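2-methyl-aconitate isomerase (Shewanella oneidensis, PDB 5K87) catalyses the cis-trans isomerization of 2-methyl-aconitate in the 2-methylcitrate cycle, by which propionate is degraded. Local coordinates at residues T73-I78 with G110-A115; F93-I98 with R278-K283; A366-V369 with E374-V377. The protein carries 1 engineered substitution. All blocks are in the same frame, centred on the assembly; numbering follows the deposited sequence. Where two conformers were deposited one is given.

Contact 1: T73-I78 with G110-A115; sequences TSETVI and GNLTAA. Engineered in segment 73-78: Glu75 (natural residue Lys).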
loop_
_atom_site.group_PDB
_atom_site.type_symbol
_atom_site.label_atom_id
_atom_site.label_comp_id
_atom_site.label_asym_id
_atom_site.label_seq_id
_atom_site.Cartn_x
_atom_site.Cartn_y
_atom_site.Cartn_z
ATOM N N THR A 73 6.027 3.530 -2.821
ATOM C CA THR A 73 5.621 2.162 -3.136
ATOM C C THR A 73 5.009 2.053 -4.528
ATOM O O THR A 73 4.257 1.113 -4.791
ATOM C CB THR A 73 4.609 1.597 -2.116
ATOM O OG1 THR A 73 3.413 2.385 -2.130
ATOM C CG2 THR A 73 5.186 1.582 -0.714
ATOM N N SER A 74 5.320 2.991 -5.421
ATOM C CA SER A 74 4.839 2.930 -6.800
ATOM C C SER A 74 6.064 3.088 -7.692
ATOM O O SER A 74 6.245 4.095 -8.377
ATOM C CB SER A 74 3.789 4.018 -7.048
ATOM O OG SER A 74 3.123 3.845 -8.300
ATOM N N GLU A 75 6.919 2.066 -7.635
ATOM C CA GLU A 75 8.310 2.149 -8.073
ATOM C C GLU A 75 8.707 0.904 -8.839
ATOM O O GLU A 75 8.385 -0.222 -8.428
ATOM C CB GLU A 75 9.252 2.331 -6.870
ATOM C CG GLU A 75 9.027 3.643 -6.131
ATOM C CD GLU A 75 10.134 4.024 -5.169
ATOM O OE1 GLU A 75 11.017 3.209 -4.860
ATOM O OE2 GLU A 75 10.127 5.185 -4.713
ATOM N N THR A 76 9.431 1.113 -9.937
ATOM C CA THR A 76 9.951 0.022 -10.742
ATOM C C THR A 76 11.416 0.240 -11.067
ATOM O O THR A 76 11.893 1.381 -11.134
ATOM C CB THR A 76 9.157 -0.138 -12.049
ATOM O OG1 THR A 76 9.248 1.069 -12.824
ATOM C CG2 THR A 76 7.689 -0.462 -11.744
ATOM N N VAL A 77 12.123 -0.866 -11.269
ATOM C CA VAL A 77 13.557 -0.835 -11.523
ATOM C C VAL A 77 13.886 -1.849 -12.608
ATOM O O VAL A 77 13.412 -2.992 -12.565
ATOM C CB VAL A 77 14.342 -1.199 -10.243
ATOM C CG1 VAL A 77 15.825 -1.359 -10.533
ATOM C CG2 VAL A 77 14.112 -0.164 -9.148
ATOM N N ILE A 78 14.680 -1.429 -13.592
ATOM C CA ILE A 78 15.183 -2.338 -14.615
ATOM C C ILE A 78 16.704 -2.332 -14.572
ATOM O O ILE A 78 17.330 -1.272 -14.670
ATOM C CB ILE A 78 14.698 -1.935 -16.019
ATOM C CG1 ILE A 78 13.173 -2.029 -16.098
ATOM C CG2 ILE A 78 15.344 -2.814 -17.098
ATOM C CD1 ILE A 78 12.589 -1.395 -17.344
ATOM N N GLY A 110 17.165 6.790 -4.505
ATOM C CA GLY A 110 18.263 6.528 -3.597
ATOM C C GLY A 110 18.008 5.374 -2.655
ATOM O O GLY A 110 18.917 4.592 -2.377
ATOM N N ASN A 111 16.787 5.265 -2.147
ATOM C CA ASN A 111 16.464 4.183 -1.227
ATOM C C ASN A 111 16.616 2.813 -1.860
ATOM O O ASN A 111 17.040 1.864 -1.198
ATOM C CB ASN A 111 15.071 4.351 -0.643
ATOM C CG ASN A 111 15.077 5.239 0.575
ATOM O OD1 ASN A 111 15.699 4.909 1.588
ATOM N ND2 ASN A 111 14.403 6.382 0.493
ATOM N N LEU A 112 16.267 2.691 -3.134
ATOM C CA LEU A 112 16.344 1.392 -3.781
ATOM C C LEU A 112 17.763 1.014 -4.204
ATOM O O LEU A 112 17.991 -0.120 -4.624
ATOM C CB LEU A 112 15.389 1.312 -4.969
ATOM C CG LEU A 112 13.899 1.282 -4.606
ATOM C CD1 LEU A 112 13.078 1.040 -5.864
ATOM C CD2 LEU A 112 13.574 0.231 -3.540
ATOM N N THR A 113 18.731 1.920 -4.062
ATOM C CA THR A 113 20.095 1.628 -4.487
ATOM C C THR A 113 20.701 0.385 -3.803
ATOM O O THR A 113 21.364 -0.422 -4.445
ATOM C CB THR A 113 20.991 2.873 -4.326
ATOM O OG1 THR A 113 20.620 3.848 -5.313
ATOM C CG2 THR A 113 22.445 2.515 -4.510
ATOM N N ALA A 114 20.472 0.222 -2.503
ATOM C CA ALA A 114 20.956 -0.981 -1.818
ATOM C C ALA A 114 20.341 -2.255 -2.411
ATOM O O ALA A 114 21.004 -3.285 -2.548
ATOM C CB ALA A 114 20.652 -0.902 -0.328
ATOM N N ALA A 115 19.053 -2.185 -2.743
ATOM C CA ALA A 115 18.370 -3.309 -3.366
ATOM C C ALA A 115 18.888 -3.566 -4.779
ATOM O O ALA A 115 18.954 -4.721 -5.204
ATOM C CB ALA A 115 16.865 -3.099 -3.356
#

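Contact 2: F93-I98 with R278-K283; sequences FGQVSI and RQHTPK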
loop_
_atom_site.group_PDB
_atom_site.type_symbol
_atom_site.label_atom_id
_atom_site.label_comp_id
_atom_site.label_asym_id
_atom_site.label_seq_id
_atom_site.Cartn_x
_atom_site.Cartn_y
_atom_site.Cartn_z
ATOM N N PHE A 93 15.481 3.643 -13.022
ATOM C CA PHE A 93 14.388 3.782 -12.081
ATOM C C PHE A 93 13.194 4.430 -12.761
ATOM O O PHE A 93 13.328 5.496 -13.384
ATOM C CB PHE A 93 14.818 4.648 -10.901
ATOM C CG PHE A 93 13.692 5.007 -9.990
ATOM C CD1 PHE A 93 13.001 4.016 -9.309
ATOM C CD2 PHE A 93 13.305 6.323 -9.817
ATOM C CE1 PHE A 93 11.940 4.326 -8.469
ATOM C CE2 PHE A 93 12.244 6.635 -8.973
ATOM C CZ PHE A 93 11.565 5.632 -8.304
ATOM N N GLY A 94 12.030 3.806 -12.635
ATOM C CA GLY A 94 10.792 4.359 -13.160
ATOM C C GLY A 94 9.822 4.689 -12.044
ATOM O O GLY A 94 9.361 3.797 -11.320
ATOM N N GLN A 95 9.523 5.974 -11.886
ATOM C CA GLN A 95 8.552 6.433 -10.911
ATOM C C GLN A 95 7.182 6.342 -11.569
ATOM O O GLN A 95 6.901 7.064 -12.532
ATOM C CB GLN A 95 8.839 7.884 -10.527
ATOM C CG GLN A 95 7.890 8.438 -9.464
ATOM C CD GLN A 95 8.155 7.840 -8.103
ATOM O OE1 GLN A 95 9.298 7.784 -7.669
ATOM N NE2 GLN A 95 7.108 7.374 -7.429
ATOM N N VAL A 96 6.333 5.446 -11.078
ATOM C CA VAL A 96 5.063 5.173 -11.735
ATOM C C VAL A 96 3.982 6.064 -11.145
ATOM O O VAL A 96 3.699 6.005 -9.957
ATOM C CB VAL A 96 4.678 3.688 -11.604
ATOM C CG1 VAL A 96 3.367 3.425 -12.317
ATOM C CG2 VAL A 96 5.789 2.810 -12.171
ATOM N N SER A 97 3.388 6.912 -11.980
ATOM C CA SER A 97 2.317 7.786 -11.521
ATOM C C SER A 97 1.156 6.951 -11.002
ATOM O O SER A 97 0.831 5.915 -11.576
ATOM C CB SER A 97 1.828 8.661 -12.670
ATOM O OG SER A 97 0.708 9.432 -12.277
ATOM N N ILE A 98 0.532 7.400 -9.921
ATOM C CA ILE A 98 -0.650 6.712 -9.419
ATOM C C ILE A 98 -1.873 7.044 -10.268
ATOM O O ILE A 98 -2.683 6.166 -10.574
ATOM C CB ILE A 98 -0.900 7.065 -7.948
ATOM C CG1 ILE A 98 0.257 6.546 -7.087
ATOM C CG2 ILE A 98 -2.227 6.495 -7.465
ATOM C CD1 ILE A 98 0.294 7.114 -5.676
ATOM N N ARG A 278 5.661 17.602 -15.142
ATOM C CA ARG A 278 6.984 17.286 -14.607
ATOM C C ARG A 278 6.904 17.286 -13.078
ATOM O O ARG A 278 7.334 18.236 -12.423
ATOM C CB ARG A 278 7.993 18.329 -15.097
ATOM C CG ARG A 278 9.453 18.007 -14.809
ATOM C CD ARG A 278 10.326 19.251 -14.928
ATOM N NE ARG A 278 11.736 18.955 -14.699
ATOM C CZ ARG A 278 12.640 18.846 -15.668
ATOM N NH1 ARG A 278 13.901 18.566 -15.374
ATOM N NH2 ARG A 278 12.280 19.026 -16.931
ATOM N N GLN A 279 6.357 16.213 -12.522
ATOM C CA GLN A 279 6.058 16.144 -11.093
ATOM C C GLN A 279 7.207 15.615 -10.242
ATOM O O GLN A 279 7.292 15.899 -9.054
ATOM C CB GLN A 279 4.819 15.278 -10.854
ATOM C CG GLN A 279 3.508 15.932 -11.278
ATOM C CD GLN A 279 3.085 17.056 -10.352
ATOM O OE1 GLN A 279 2.855 16.844 -9.158
ATOM N NE2 GLN A 279 2.985 18.263 -10.896
ATOM N N HIS A 280 8.082 14.832 -10.855
ATOM C CA HIS A 280 9.097 14.072 -10.127
ATOM C C HIS A 280 10.314 14.915 -9.785
ATOM O O HIS A 280 10.908 14.758 -8.728
ATOM C CB HIS A 280 9.456 12.872 -11.005
ATOM C CG HIS A 280 10.418 11.893 -10.408
ATOM N ND1 HIS A 280 10.506 11.607 -9.059
ATOM C CD2 HIS A 280 11.298 11.068 -11.022
ATOM C CE1 HIS A 280 11.425 10.675 -8.870
ATOM N NE2 HIS A 280 11.918 10.330 -10.047
ATOM N N THR A 281 10.670 15.829 -10.672
ATOM C CA THR A 281 11.788 16.723 -10.421
ATOM C C THR A 281 11.380 18.136 -10.825
ATOM O O THR A 281 10.597 18.307 -11.761
ATOM C CB THR A 281 13.046 16.276 -11.212
ATOM O OG1 THR A 281 12.720 16.153 -12.603
ATOM C CG2 THR A 281 13.553 14.934 -10.725
ATOM N N PRO A 282 11.860 19.157 -10.104
ATOM C CA PRO A 282 12.660 19.071 -8.881
ATOM C C PRO A 282 11.798 18.678 -7.691
ATOM O O PRO A 282 10.563 18.745 -7.757
ATOM C CB PRO A 282 13.141 20.511 -8.693
ATOM C CG PRO A 282 12.011 21.340 -9.258
ATOM C CD PRO A 282 11.564 20.556 -10.467
ATOM N N LYS A 283 12.451 18.276 -6.609
ATOM C CA LYS A 283 11.781 18.088 -5.331
ATOM C C LYS A 283 11.742 19.413 -4.575
ATOM O O LYS A 283 12.553 20.317 -4.836
ATOM C CB LYS A 283 12.544 17.051 -4.502
ATOM C CG LYS A 283 12.680 15.695 -5.194
ATOM C CD LYS A 283 11.332 15.030 -5.456
ATOM C CE LYS A 283 11.496 13.618 -6.011
ATOM N NZ LYS A 283 10.171 13.030 -6.400
#

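Contact 3: A366-V369 with E374-V377; sequences AQAV and EWTV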
loop_
_atom_site.group_PDB
_atom_site.type_symbol
_atom_site.label_atom_id
_atom_site.label_comp_id
_atom_site.label_asym_id
_atom_site.label_seq_id
_atom_site.Cartn_x
_atom_site.Cartn_y
_atom_site.Cartn_z
ATOM N N ALA A 366 28.925 14.163 3.261
ATOM C CA ALA A 366 29.312 14.654 1.943
ATOM C C ALA A 366 30.662 15.331 2.035
ATOM O O ALA A 366 30.876 16.210 2.877
ATOM C CB ALA A 366 28.281 15.608 1.388
ATOM N N GLN A 367 31.566 14.910 1.159
ATOM C CA GLN A 367 32.949 15.368 1.173
ATOM C C GLN A 367 33.150 16.534 0.204
ATOM O O GLN A 367 33.286 16.328 -1.005
ATOM C CB GLN A 367 33.867 14.203 0.812
ATOM C CG GLN A 367 35.350 14.518 0.834
ATOM C CD GLN A 367 36.192 13.336 0.388
ATOM O OE1 GLN A 367 35.669 12.263 0.079
ATOM N NE2 GLN A 367 37.508 13.527 0.356
ATOM N N ALA A 368 33.142 17.753 0.743
ATOM C CA ALA A 368 33.344 18.963 -0.053
ATOM C C ALA A 368 34.763 19.481 0.100
ATOM O O ALA A 368 35.240 19.691 1.216
ATOM C CB ALA A 368 32.360 20.042 0.347
ATOM N N VAL A 369 35.433 19.677 -1.029
ATOM C CA VAL A 369 36.794 20.192 -1.027
ATOM C C VAL A 369 36.887 21.321 -2.039
ATOM O O VAL A 369 36.232 21.303 -3.081
ATOM C CB VAL A 369 37.847 19.090 -1.340
ATOM C CG1 VAL A 369 37.578 17.832 -0.527
ATOM C CG2 VAL A 369 37.895 18.763 -2.817
ATOM N N GLU A 374 36.762 26.973 -5.794
ATOM C CA GLU A 374 35.364 26.588 -5.969
ATOM C C GLU A 374 35.117 25.233 -5.316
ATOM O O GLU A 374 36.011 24.387 -5.253
ATOM C CB GLU A 374 34.990 26.523 -7.454
ATOM C CG GLU A 374 35.149 27.837 -8.202
ATOM C CD GLU A 374 34.158 28.889 -7.747
ATOM O OE1 GLU A 374 33.059 28.516 -7.286
ATOM O OE2 GLU A 374 34.481 30.092 -7.846
ATOM N N TRP A 375 33.898 25.029 -4.835
ATOM C CA TRP A 375 33.554 23.773 -4.187
ATOM C C TRP A 375 33.386 22.626 -5.160
ATOM O O TRP A 375 32.760 22.768 -6.211
ATOM C CB TRP A 375 32.266 23.920 -3.392
ATOM C CG TRP A 375 32.439 24.694 -2.160
ATOM C CD1 TRP A 375 31.895 25.908 -1.874
ATOM C CD2 TRP A 375 33.223 24.324 -1.023
ATOM N NE1 TRP A 375 32.284 26.315 -0.626
ATOM C CE2 TRP A 375 33.104 25.364 -0.083
ATOM C CE3 TRP A 375 34.019 23.217 -0.712
ATOM C CZ2 TRP A 375 33.742 25.328 1.151
ATOM C CZ3 TRP A 375 34.652 23.181 0.512
ATOM C CH2 TRP A 375 34.513 24.234 1.430
ATOM N N THR A 376 33.950 21.485 -4.790
ATOM C CA THR A 376 33.650 20.231 -5.453
ATOM C C THR A 376 33.200 19.254 -4.379
ATOM O O THR A 376 33.697 19.279 -3.248
ATOM C CB THR A 376 34.876 19.651 -6.157
ATOM O OG1 THR A 376 35.860 19.305 -5.179
ATOM C CG2 THR A 376 35.464 20.660 -7.134
ATOM N N VAL A 377 32.241 18.401 -4.721
ATOM C CA VAL A 377 31.816 17.355 -3.805
ATOM C C VAL A 377 32.176 15.998 -4.382
ATOM O O VAL A 377 31.652 15.577 -5.412
ATOM C CB VAL A 377 30.320 17.434 -3.471
ATOM C CG1 VAL A 377 29.925 16.279 -2.565
ATOM C CG2 VAL A 377 30.013 18.761 -2.796
#

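Contact 1: T73-I78 with G110-A115
Leu112 pushes one methyl, CD1, between the side chains of Glu75 and Val77, two neighbours on the same side of strand 75-78. Its CG stands opposite the carbonyl carbon across the CA-CB bond (chi1 -70°), and chi2 near 180° carries CD1 straight on towards the strand. There CD1 lies 3.6 Å from Val77 CG2, a plain methyl-to-methyl contact between side chains that run past one another in opposite senses. Glu75, an engineered residue where the natural protein has lysine, slants across Leu112 with its chain extended beyond CG. Its carboxylate atom OE1 comes to 3.2 Å from Leu112 CD1 and 3.5 Å from Leu112 CG. That oxygen is buried against hydrocarbon and has no polar partner in the model. The leucine is presented by a type I turn closed by Thr113 N to Gly110 O at 3.2 Å, and the backbone N atoms of Gly110 and Asn111 in this turn bind a malonate ion, in keeping with Asn111 being a substrate-binding residue. Cys109, the probable proton donor or acceptor, touches Glu75. Strand 75-81 runs between strand 24-30, parallel to it, and strand 89-96, antiparallel. Val77 also packs on Phe28 and Tyr91 of those neighbours; helix 113-122 follows the turn and rests Ala115 on Phe28, while Thr76 turns away from Leu112 to helix 43-53.

Contact 2: F93-I98 with R278-K283
Gln95 and His280 bring the two backbones closest, their CA atoms 7.7 Å apart, so the meeting is left to side chains. Segment 93-98 is the end of a strand running into a loop; segment 278-283 is an irregular turn of chain, with a cis peptide before Pro282, leading into strand 283-288. The His280 ring lies under Gln95 CB, which sits 4.0 Å from the centroid of the imidazole and 11° off its normal, a CH-pi contact over the face. A bend at chi2 (72°) then turns the glutamine back, and its OE1 reaches 3.8 Å from His280 CE1, with amide and ring planes 54° apart. The other end of the amide, NE2, is bonded to Ser71 O. Phe93 adds its rim, CE2 lying 3.9 Å from His280 NE2. Off the ND1 edge of the imidazole, and a little out of its plane on the side away from Gln95 CB, Lys283 NZ donates to His280 ND1 at 3.0 Å, and more weakly to His280 O; Ser314 OG is another partner. With an alanine here, Lys283 NZ would lose the ND1 acceptor and would probably be freer to move, while a gap would be likely to open beneath Gln95. Because ND1 accepts from the ammonium group, the imidazole is probably neutral, and it probably helps position the substrate-binding Lys283 from the second shell.

Contact 3: A366-V369 with E374-V377
Val369 and Thr376 form the antiparallel hydrogen-bonded pair of a beta hairpin, with Val369 N to Thr376 O at 2.8 Å and Thr376 N to Val369 O at 2.9 Å. The axes of the two short strand segments come within 4.6 Å, their directions 151° apart. Beside this pair, Ala368 and Val377 make the non-hydrogen-bonded one, where the CA-H groups of Ala368 and Val377 point at Thr376 O and Gln367 O respectively. Thr376 repays following outward. Its CB passes 3.7 Å from Val369 O. At the first branch, chi1 of 65° sets OG1 between the backbone N and the carbonyl carbon, from where the hydroxyl donates to that same Val369 O at 2.9 Å and lies 3.2 Å from Val369 CG2. The other branch, the CG2 methyl, goes opposite the carbonyl carbon and stays 4.2 Å from Val369 O. On the face of Ala368 and Val377, the indole of Trp375 swings back over the hairpin: its CE3 is 3.7 Å from Ala368 CB, and CZ3 meets the Ala368 carbonyl. Loop residues Ile336 and Pro337 pack on the same indole, and Ala335 on Ala368, joining the hairpin to the chain just after helix 324-334. Val377 CG2 adds a looser methyl contact to Ala368 CB. The chemistry thus differs from face to face: apolar packing round the indole on one, and on the other a threonine hydroxyl that joins the backbone amide of Thr376 in gripping Val369 O, the two coming from opposite faces of the carbonyl plane. The hydroxyl's share of this double hold probably helps fix the Thr376 rotamer.

Contacts 1 and 2 are close partners, their centres 13 Å apart: strands 75-81 and 89-96 follow each other in the chain and pair antiparallel, and Ser74 OG lies 2.8 Å from Val96 O. Their segments alternate along the sequence, 73-78, 93-98, 110-115, then 278-283, so the late loop returns to strands from early in the sequence. Together they contribute residues to the substrate-binding site, from both halves of the chain, consistent with the cleft between two domains in relatives such as diaminopimelate epimerase. Contact 3 comes last, its centre 27 to 28 Å from the others, in a hairpin away from the site; its strand 374-391 continues to pair with strand 12-21.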